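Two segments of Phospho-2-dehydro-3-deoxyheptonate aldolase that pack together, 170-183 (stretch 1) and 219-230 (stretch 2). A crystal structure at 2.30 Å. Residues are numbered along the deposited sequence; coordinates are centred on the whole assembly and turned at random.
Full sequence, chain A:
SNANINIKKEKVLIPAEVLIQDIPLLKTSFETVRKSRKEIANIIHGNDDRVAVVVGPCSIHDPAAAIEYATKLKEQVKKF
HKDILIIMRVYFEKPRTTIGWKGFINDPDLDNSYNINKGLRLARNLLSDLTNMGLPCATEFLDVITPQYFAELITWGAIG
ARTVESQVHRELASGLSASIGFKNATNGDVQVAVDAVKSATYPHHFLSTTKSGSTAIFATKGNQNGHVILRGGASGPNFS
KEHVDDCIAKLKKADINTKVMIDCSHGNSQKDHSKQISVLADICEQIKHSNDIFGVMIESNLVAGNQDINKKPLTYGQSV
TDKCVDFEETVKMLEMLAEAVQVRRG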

# COMPACT_ATOMS: atom_id res chain seq x y z
N ARG A 170 6.74 0.96 4.45
CA ARG A 170 8.14 0.76 4.82
C ARG A 170 8.68 2.04 5.49
O ARG A 170 9.32 1.99 6.53
CB ARG A 170 8.95 0.38 3.59
CG ARG A 170 8.50 -0.92 2.95
CD ARG A 170 9.00 -1.08 1.51
NE ARG A 170 8.72 -2.43 1.01
CZ ARG A 170 9.40 -3.03 0.04
NH1 ARG A 170 10.39 -2.42 -0.58
NH2 ARG A 170 9.07 -4.26 -0.33
N GLU A 171 8.37 3.19 4.92
CA GLU A 171 8.81 4.47 5.48
C GLU A 171 8.24 4.71 6.87
O GLU A 171 8.96 5.13 7.80
CB GLU A 171 8.38 5.59 4.55
CG GLU A 171 9.09 5.54 3.19
CD GLU A 171 8.49 6.46 2.17
OE1 GLU A 171 7.33 6.91 2.31
OE2 GLU A 171 9.20 6.76 1.20
N LEU A 172 6.95 4.46 7.00
CA LEU A 172 6.23 4.55 8.26
C LEU A 172 6.89 3.67 9.32
O LEU A 172 7.13 4.10 10.44
CB LEU A 172 4.76 4.13 8.05
CG LEU A 172 3.92 3.87 9.29
CD1 LEU A 172 3.67 5.19 10.05
CD2 LEU A 172 2.61 3.24 8.90
N ALA A 173 7.18 2.43 8.95
CA ALA A 173 7.78 1.49 9.88
C ALA A 173 9.14 1.98 10.32
O ALA A 173 9.52 1.78 11.47
CB ALA A 173 7.90 0.09 9.26
N SER A 174 9.87 2.63 9.40
CA SER A 174 11.21 3.14 9.70
C SER A 174 11.20 4.26 10.75
O SER A 174 12.25 4.62 11.27
CB SER A 174 11.90 3.65 8.43
OG SER A 174 11.41 4.93 8.05
N GLY A 175 10.03 4.83 11.03
CA GLY A 175 9.92 5.89 12.03
C GLY A 175 9.19 5.50 13.30
O GLY A 175 9.14 6.28 14.24
N LEU A 176 8.60 4.32 13.34
CA LEU A 176 7.90 3.86 14.53
C LEU A 176 8.88 3.31 15.57
O LEU A 176 9.92 2.77 15.21
CB LEU A 176 6.88 2.78 14.15
CG LEU A 176 5.67 3.34 13.41
CD1 LEU A 176 4.82 2.21 12.90
CD2 LEU A 176 4.86 4.25 14.31
N SER A 177 8.55 3.47 16.85
CA SER A 177 9.40 2.98 17.93
C SER A 177 9.22 1.47 18.18
O SER A 177 10.18 0.77 18.48
CB SER A 177 9.13 3.74 19.22
OG SER A 177 9.58 5.09 19.14
N ALA A 178 7.99 1.00 18.07
CA ALA A 178 7.68 -0.42 18.25
C ALA A 178 8.54 -1.29 17.34
O ALA A 178 8.99 -0.85 16.29
CB ALA A 178 6.20 -0.67 17.94
N SER A 179 8.78 -2.53 17.75
CA SER A 179 9.27 -3.54 16.83
C SER A 179 8.18 -3.79 15.79
O SER A 179 7.00 -3.64 16.09
CB SER A 179 9.63 -4.82 17.57
OG SER A 179 10.76 -4.64 18.40
N ILE A 180 8.58 -4.16 14.57
CA ILE A 180 7.63 -4.32 13.47
C ILE A 180 7.89 -5.62 12.70
O ILE A 180 9.00 -5.87 12.27
CB ILE A 180 7.73 -3.17 12.46
CG1 ILE A 180 7.48 -1.82 13.13
CG2 ILE A 180 6.75 -3.37 11.31
CD1 ILE A 180 6.07 -1.67 13.69
N GLY A 181 6.85 -6.42 12.52
CA GLY A 181 6.90 -7.55 11.62
C GLY A 181 6.19 -7.23 10.31
O GLY A 181 5.18 -6.53 10.30
N PHE A 182 6.74 -7.75 9.21
CA PHE A 182 6.20 -7.56 7.87
C PHE A 182 5.74 -8.90 7.32
O PHE A 182 6.55 -9.83 7.16
CB PHE A 182 7.27 -7.02 6.92
CG PHE A 182 7.74 -5.62 7.24
CD1 PHE A 182 8.61 -5.39 8.28
CD2 PHE A 182 7.35 -4.55 6.46
CE1 PHE A 182 9.07 -4.10 8.57
CE2 PHE A 182 7.82 -3.25 6.74
CZ PHE A 182 8.67 -3.04 7.79
N LYS A 183 4.46 -8.99 6.99
CA LYS A 183 3.90 -10.23 6.47
C LYS A 183 4.36 -10.49 5.04
O LYS A 183 4.56 -9.55 4.27
CB LYS A 183 2.37 -10.18 6.56
CG LYS A 183 1.88 -10.24 8.01
CD LYS A 183 0.44 -10.70 8.14
CE LYS A 183 0.27 -11.66 9.31
NZ LYS A 183 -1.10 -12.25 9.37
N ALA A 219 11.57 13.05 8.99
CA ALA A 219 12.86 12.42 8.80
C ALA A 219 13.03 11.33 9.85
O ALA A 219 13.09 11.63 11.04
CB ALA A 219 14.02 13.45 8.91
N THR A 220 13.10 10.08 9.40
CA THR A 220 13.20 8.96 10.31
C THR A 220 14.63 8.49 10.48
O THR A 220 15.52 8.86 9.71
CB THR A 220 12.36 7.76 9.83
OG1 THR A 220 12.95 7.17 8.67
CG2 THR A 220 10.93 8.19 9.54
N LYS A 221 14.83 7.66 11.50
CA LYS A 221 16.13 7.09 11.86
C LYS A 221 16.34 5.69 11.31
O LYS A 221 17.48 5.21 11.26
CB LYS A 221 16.25 7.03 13.39
CG LYS A 221 16.88 8.29 13.99
CD LYS A 221 16.13 8.84 15.21
CE LYS A 221 16.52 8.16 16.51
NZ LYS A 221 16.15 9.01 17.69
N GLY A 222 15.26 5.03 10.94
CA GLY A 222 15.28 3.62 10.58
C GLY A 222 14.88 2.77 11.77
O GLY A 222 15.02 3.20 12.91
N ASN A 223 14.40 1.56 11.50
CA ASN A 223 13.94 0.66 12.55
C ASN A 223 14.73 -0.63 12.48
O ASN A 223 14.60 -1.38 11.51
CB ASN A 223 12.43 0.38 12.38
CG ASN A 223 11.83 -0.24 13.61
OD1 ASN A 223 12.49 -0.99 14.33
ND2 ASN A 223 10.56 0.08 13.88
N GLN A 224 15.55 -0.89 13.49
CA GLN A 224 16.43 -2.06 13.43
C GLN A 224 15.77 -3.29 14.04
O GLN A 224 16.41 -4.34 14.11
CB GLN A 224 17.81 -1.77 14.08
CG GLN A 224 18.50 -0.46 13.64
CD GLN A 224 18.52 -0.24 12.12
OE1 GLN A 224 18.29 0.87 11.63
NE2 GLN A 224 18.83 -1.30 11.38
N ASN A 225 14.50 -3.18 14.44
CA ASN A 225 13.75 -4.30 15.02
C ASN A 225 12.64 -4.82 14.10
O ASN A 225 11.55 -5.18 14.56
CB ASN A 225 13.22 -3.91 16.39
CG ASN A 225 14.32 -3.57 17.36
OD1 ASN A 225 15.35 -4.26 17.40
ND2 ASN A 225 14.13 -2.51 18.14
N GLY A 226 12.94 -4.85 12.81
CA GLY A 226 12.02 -5.36 11.81
C GLY A 226 12.32 -6.81 11.51
O GLY A 226 13.47 -7.26 11.55
N HIS A 227 11.27 -7.56 11.19
CA HIS A 227 11.43 -8.97 10.86
C HIS A 227 10.27 -9.45 9.99
O HIS A 227 9.24 -8.78 9.88
CB HIS A 227 11.45 -9.78 12.14
CG HIS A 227 10.14 -9.75 12.86
ND1 HIS A 227 9.11 -10.61 12.56
CD2 HIS A 227 9.67 -8.92 13.82
CE1 HIS A 227 8.07 -10.33 13.31
NE2 HIS A 227 8.38 -9.30 14.09
N VAL A 228 10.44 -10.64 9.42
CA VAL A 228 9.42 -11.26 8.59
C VAL A 228 8.41 -12.02 9.45
O VAL A 228 8.77 -12.60 10.49
CB VAL A 228 10.06 -12.23 7.58
CG1 VAL A 228 9.01 -12.98 6.78
CG2 VAL A 228 10.99 -11.46 6.66
N ILE A 229 7.16 -11.98 9.01
CA ILE A 229 6.11 -12.86 9.51
C ILE A 229 5.72 -13.78 8.37
O ILE A 229 5.36 -13.29 7.30
CB ILE A 229 4.84 -12.09 9.93
CG1 ILE A 229 5.18 -11.04 10.99
CG2 ILE A 229 3.75 -13.07 10.43
CD1 ILE A 229 4.12 -9.96 11.13
N LEU A 230 5.78 -15.08 8.58
CA LEU A 230 5.35 -16.06 7.57
C LEU A 230 3.89 -16.43 7.84
O LEU A 230 3.55 -16.85 8.94
CB LEU A 230 6.24 -17.31 7.61
CG LEU A 230 7.73 -17.11 7.29
CD1 LEU A 230 8.52 -18.39 7.58
CD2 LEU A 230 7.94 -16.66 5.84
O HOH W 1 11.96 -0.62 17.01

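Stretch 1 runs from a helix that includes 170-173, through a loop, into strand 179-183. That strand pairs in parallel with strand 226-230 of stretch 2. The contact buries 723 Å² in all.

Ala-173 O accepts a hydrogen bond from Asn-223 ND2 at 3.1 Å. The hydroxyl of Ser-174 works twice. Ser-174 OG donates to Glu-171 O in a very short bond of 2.5 Å, and accepts from Thr-220 OG1 at 2.8 Å. Ser-174 O also takes a weak hydrogen bond from Gly-222 N, 3.1 Å away. At Gly-175 the two stretches lie close: Gly-175 CA lies 3.5 Å from Thr-220 CG2, and a CB here would clash with that methyl.

A water links the stretches nearby. It lies 2.7 Å from Ser-177 O and 2.8 Å from Asn-223 OD1, and accepts from Asn-225 ND2. Asn-223 ties Ala-173 to the loop at Ala-178. Besides Ala-173 O, Asn-223 ND2 donates to Ala-178 O at 3.0 Å, with a nearly straight angle. One amide group thus holds two backbone carbonyls.

The ladder begins at Ile-180. Ile-180 N donates to Asn-225 O at 3.1 Å, and Ile-180 O accepts from His-227 N at 3.0 Å. Gly-181 comes next, between the bonding residues. Gly-181 CA sits over the face of the His-227 ring, 3.5 Å from the centroid, in a CH-pi contact. A CB would clash with His-227 CE1 and Ile-229 CD1. His-227 ND1 donates to Val-228 O, which helps hold the ring. Phe-182 N donates to His-227 O at 2.8 Å, and Phe-182 O accepts from Ile-229 N at 2.9 Å. This alternation is typical of parallel strands. Lys-183 and Ile-229 lie on the same face of the sheet as His-227; Lys-183 CG meets Ile-229 CD1 at 3.9 Å.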